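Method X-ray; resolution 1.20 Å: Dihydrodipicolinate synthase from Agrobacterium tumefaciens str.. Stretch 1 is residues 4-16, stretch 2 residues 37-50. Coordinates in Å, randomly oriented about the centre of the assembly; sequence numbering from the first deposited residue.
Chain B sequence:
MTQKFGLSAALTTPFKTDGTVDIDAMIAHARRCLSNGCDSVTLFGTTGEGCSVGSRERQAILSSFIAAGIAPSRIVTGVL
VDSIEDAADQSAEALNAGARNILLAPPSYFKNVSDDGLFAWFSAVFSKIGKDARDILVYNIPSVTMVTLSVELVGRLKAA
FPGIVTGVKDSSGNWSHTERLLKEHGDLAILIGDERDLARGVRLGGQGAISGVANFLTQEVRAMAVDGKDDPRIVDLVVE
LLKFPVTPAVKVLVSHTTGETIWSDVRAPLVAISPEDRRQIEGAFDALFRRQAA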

# COMPACT_ATOMS: atom_id res chain seq x y z
N LYS B 4 21.80 12.40 -19.51
CA LYS B 4 21.37 11.21 -18.79
C LYS B 4 20.77 11.59 -17.44
O LYS B 4 21.06 12.65 -16.86
N PHE B 5 19.99 10.68 -16.89
CA PHE B 5 19.43 10.86 -15.56
C PHE B 5 20.51 11.10 -14.51
O PHE B 5 20.41 12.04 -13.70
N GLY B 6 21.54 10.27 -14.49
CA GLY B 6 22.66 10.44 -13.58
C GLY B 6 22.40 9.82 -12.22
O GLY B 6 21.79 8.75 -12.09
N LEU B 7 22.90 10.49 -11.19
CA LEU B 7 22.78 10.03 -9.82
C LEU B 7 21.73 10.86 -9.09
O LEU B 7 21.84 12.08 -9.00
N SER B 8 20.75 10.18 -8.51
CA SER B 8 19.81 10.82 -7.62
C SER B 8 19.94 10.18 -6.23
O SER B 8 19.98 8.97 -6.14
N ALA B 9 19.97 10.98 -5.16
CA ALA B 9 19.88 10.41 -3.82
C ALA B 9 18.47 9.94 -3.58
O ALA B 9 17.51 10.68 -3.83
N ALA B 10 18.32 8.72 -3.06
CA ALA B 10 17.03 8.24 -2.56
C ALA B 10 16.93 8.86 -1.17
O ALA B 10 17.29 8.26 -0.16
N LEU B 11 16.50 10.12 -1.10
CA LEU B 11 16.80 10.96 0.05
C LEU B 11 16.10 10.44 1.30
O LEU B 11 14.90 10.19 1.31
N THR B 12 16.84 10.36 2.39
CA THR B 12 16.27 10.05 3.69
C THR B 12 15.46 11.25 4.21
O THR B 12 15.77 12.41 3.94
N THR B 13 14.45 10.91 5.01
CA THR B 13 13.54 11.89 5.58
C THR B 13 13.81 11.96 7.07
O THR B 13 13.64 10.95 7.76
N PRO B 14 14.24 13.13 7.60
CA PRO B 14 14.53 13.25 9.02
C PRO B 14 13.28 13.61 9.81
O PRO B 14 12.52 14.47 9.39
N PHE B 15 13.12 12.99 10.97
CA PHE B 15 12.00 13.25 11.87
C PHE B 15 12.49 13.81 13.21
O PHE B 15 13.47 13.34 13.76
N LYS B 16 11.76 14.80 13.71
CA LYS B 16 11.99 15.31 15.08
C LYS B 16 11.49 14.33 16.10
O LYS B 16 10.81 13.37 15.78
N GLY B 37 27.71 15.41 -5.41
CA GLY B 37 27.70 14.63 -6.64
C GLY B 37 26.38 14.13 -7.14
O GLY B 37 26.34 13.53 -8.18
N CYS B 38 25.28 14.38 -6.44
CA CYS B 38 23.99 14.02 -7.01
C CYS B 38 23.56 15.06 -8.03
O CYS B 38 23.66 16.27 -7.81
N ASP B 39 23.01 14.56 -9.11
CA ASP B 39 22.34 15.37 -10.12
C ASP B 39 20.93 15.80 -9.71
O ASP B 39 20.42 16.80 -10.17
N SER B 40 20.31 15.02 -8.84
CA SER B 40 18.98 15.30 -8.32
C SER B 40 18.82 14.62 -6.99
O SER B 40 19.67 13.83 -6.57
N VAL B 41 17.69 14.90 -6.34
CA VAL B 41 17.27 14.17 -5.17
C VAL B 41 15.88 13.64 -5.39
O VAL B 41 15.01 14.33 -5.93
N THR B 42 15.66 12.42 -4.94
CA THR B 42 14.35 11.76 -5.02
C THR B 42 13.75 11.81 -3.63
O THR B 42 14.30 11.27 -2.67
N LEU B 43 12.62 12.50 -3.52
CA LEU B 43 11.89 12.62 -2.27
C LEU B 43 10.79 11.59 -2.20
O LEU B 43 10.17 11.29 -3.21
N PHE B 44 10.53 11.04 -1.02
CA PHE B 44 9.37 10.19 -0.80
C PHE B 44 9.52 8.86 -1.53
O PHE B 44 8.51 8.24 -1.88
N GLY B 45 10.75 8.38 -1.74
CA GLY B 45 10.94 7.01 -2.21
C GLY B 45 10.97 6.06 -1.03
O GLY B 45 10.70 6.43 0.11
N THR B 46 11.38 4.82 -1.30
CA THR B 46 11.43 3.80 -0.27
C THR B 46 12.38 4.22 0.87
O THR B 46 12.02 4.14 2.04
N THR B 47 13.57 4.68 0.51
CA THR B 47 14.58 5.10 1.48
C THR B 47 14.19 6.35 2.23
O THR B 47 14.66 6.61 3.33
N GLY B 48 13.32 7.14 1.62
CA GLY B 48 12.69 8.30 2.23
C GLY B 48 11.50 7.96 3.08
O GLY B 48 10.84 8.90 3.55
N GLU B 49 11.16 6.70 3.28
CA GLU B 49 9.97 6.35 4.03
C GLU B 49 8.75 7.05 3.44
O GLU B 49 7.82 7.45 4.12
N GLY B 50 8.69 7.13 2.10
CA GLY B 50 7.64 7.90 1.45
C GLY B 50 6.26 7.36 1.72
O GLY B 50 5.31 8.11 1.87

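How do two parallel strands sort their side chains? Residues 8-10 and 40-42 pair in register, Ser-8 beside Ser-40, Ala-9 beside Val-41 and Ala-10 beside Thr-42, so successive residues alternate between two faces of the sheet. Ser-8, Ala-10, Ser-40 and Thr-42 share one face, and it is polar at its centre. Ser-8 (t) places OG between two neighbours, 2.8 Å from Ser-40 OG and 2.8 Å from Thr-42 OG1, and hydrogen-bonds to both. Ser-40 (p) and Thr-42 (m) thus turn their hydroxyls to a common point. Water 1 extends the chain of polar contacts, lying 2.7 Å from Ser-40 OG and donating to Phe-5 O at 2.7 Å. The Phe-5 side chain (t) starts away from the second stretch, yet its ring end comes back to it, with CZ 4.1 Å from Ser-40 OG.

What fills the other face? Here the contact is apolar. The small bump of Ala-9 CB sits 3.7 Å from Cys-38 SG and 4.3 Å from Val-41 CG1, occupying the hollow between these two m rotamers. Leu-7 (t, p) adds to the sulfur's surroundings, its CD2 lying 4.1 Å from Cys-38 SG. Further along, Leu-11 (t, p) points toward the second stretch and spreads its methyls over two partners: CD1 is 4.1 Å from Val-41 CG1, while CD2 meets Leu-43 CD2 at 3.6 Å. Leu-43 (m, t) leaves its backbone pointing away, but its end swings nearer to complete that fit.

Why is there a glycine at position 6? Asp-39 (m) points toward the first stretch and accepts a nearly straight hydrogen bond at OD2 from Leu-7 N, 2.9 Å away. The same carboxylate oxygen lies 3.4 Å from Gly-6 CA, and a CB there would fall only 2.1 Å from Asp-39 OD2. The bare backbone of Gly-6 is therefore the hollow that receives the carboxylate; its backbone angles independently call for glycine.

How does the contact continue beyond the strands? The type I turn from Thr-46 to Glu-49 presents Thr-47 (m) toward Ala-10, with Thr-47 OG1 3.7 Å from Ala-10 CB, and Thr-47 CG2 packs 3.9 Å from Thr-12 CG2. Gly-48 lets the chains come close: its CA lies 3.1 Å from Leu-11 O, and a CB would clash with that oxygen. Thr-13 (m) reaches in and donates from OG1 to Gly-48 O at 2.7 Å. Water 2 fills a neighbouring gap, donating to Thr-13 OG1 at 2.8 Å and Leu-11 O at 2.9 Å and accepting from Phe-44 N at 2.9 Å. Glu-49 (m, t) points toward the first stretch, where OE1 lies 3.5 Å from CE2 of Phe-15 (m). Water 4 donates to Glu-49 OE2 at 2.8 Å and accepts from Thr-13 N at 2.8 Å, filling the space between them.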

# COMPACT_ATOMS: atom_id res chain seq x y z
CB LYS B 4 22.53 10.23 -18.58
CG LYS B 4 23.60 10.72 -17.58
CD LYS B 4 24.62 9.64 -17.15
CE LYS B 4 25.42 9.06 -18.27
NZ LYS B 4 26.57 8.23 -17.74
CB PHE B 5 18.57 9.63 -15.21
CG PHE B 5 17.93 9.73 -13.86
CD1 PHE B 5 16.70 10.33 -13.70
CD2 PHE B 5 18.57 9.24 -12.73
CE1 PHE B 5 16.12 10.45 -12.45
CE2 PHE B 5 17.99 9.32 -11.48
CZ PHE B 5 16.76 9.94 -11.34
CB LEU B 7 24.12 10.15 -9.08
CG LEU B 7 24.07 9.74 -7.62
CD1 LEU B 7 23.56 8.28 -7.44
CD2 LEU B 7 25.43 9.92 -6.94
CB SER B 8 18.39 10.64 -8.17
OG SER B 8 17.46 11.47 -7.49
CB ALA B 9 20.25 11.44 -2.78
CB ALA B 10 17.01 6.69 -2.51
CB LEU B 11 16.34 12.40 -0.22
CG LEU B 11 17.04 13.44 0.62
CD1 LEU B 11 18.46 13.69 0.13
CD2 LEU B 11 16.22 14.73 0.68
CB THR B 12 17.41 9.67 4.66
OG1 THR B 12 18.50 10.60 4.54
CG2 THR B 12 17.94 8.27 4.35
CB THR B 13 12.08 11.50 5.34
OG1 THR B 13 11.84 11.38 3.93
CG2 THR B 13 11.13 12.54 5.91
CB PRO B 14 15.57 14.37 9.07
CG PRO B 14 15.19 15.28 7.93
CD PRO B 14 14.54 14.37 6.88
CB PHE B 15 11.19 11.99 12.14
CG PHE B 15 10.74 11.32 10.90
CD1 PHE B 15 9.74 11.89 10.10
CD2 PHE B 15 11.32 10.13 10.48
CE1 PHE B 15 9.33 11.28 8.91
CE2 PHE B 15 10.91 9.53 9.31
CZ PHE B 15 9.93 10.10 8.53
CB LYS B 16 11.23 16.61 15.25
CG LYS B 16 11.67 17.68 14.30
CD LYS B 16 10.99 19.01 14.63
CE LYS B 16 11.26 20.01 13.54
NZ LYS B 16 12.70 20.39 13.54
CB CYS B 38 22.92 13.91 -5.93
SG CYS B 38 23.16 12.53 -4.80
CB ASP B 39 22.31 14.59 -11.45
CG ASP B 39 23.70 14.23 -11.90
OD1 ASP B 39 24.47 15.17 -12.19
OD2 ASP B 39 24.08 13.05 -11.97
CB SER B 40 17.90 14.82 -9.31
OG SER B 40 17.89 13.40 -9.41
CB VAL B 41 17.37 15.05 -3.88
CG1 VAL B 41 18.82 15.42 -3.56
CG2 VAL B 41 16.50 16.33 -3.96
CB THR B 42 14.46 10.32 -5.51
OG1 THR B 42 14.95 10.33 -6.84
CG2 THR B 42 13.13 9.63 -5.49
CB LEU B 43 11.24 14.01 -2.18
CG LEU B 43 12.17 15.19 -2.41
CD1 LEU B 43 11.40 16.49 -2.15
CD2 LEU B 43 13.47 15.10 -1.60
CB PHE B 44 8.01 10.87 -1.17
CG PHE B 44 7.96 12.35 -0.93
CD1 PHE B 44 8.20 12.90 0.31
CD2 PHE B 44 7.60 13.20 -1.97
CE1 PHE B 44 8.13 14.25 0.50
CE2 PHE B 44 7.52 14.58 -1.74
CZ PHE B 44 7.79 15.07 -0.53
CB THR B 46 11.86 2.48 -0.89
OG1 THR B 46 10.92 2.11 -1.92
CG2 THR B 46 11.94 1.36 0.13
CB THR B 47 15.96 5.25 0.79
OG1 THR B 47 16.22 4.07 0.02
CG2 THR B 47 17.07 5.46 1.80
CB GLU B 49 10.12 6.65 5.52
CG GLU B 49 11.21 5.83 6.16
CD GLU B 49 11.59 6.34 7.53
OE1 GLU B 49 10.81 6.11 8.48
OE2 GLU B 49 12.68 6.95 7.65
O HOH W 1 18.47 12.95 -11.98
O HOH W 2 12.39 11.67 1.16
O HOH W 3 13.45 9.28 -1.01
O HOH W 4 14.01 8.14 5.51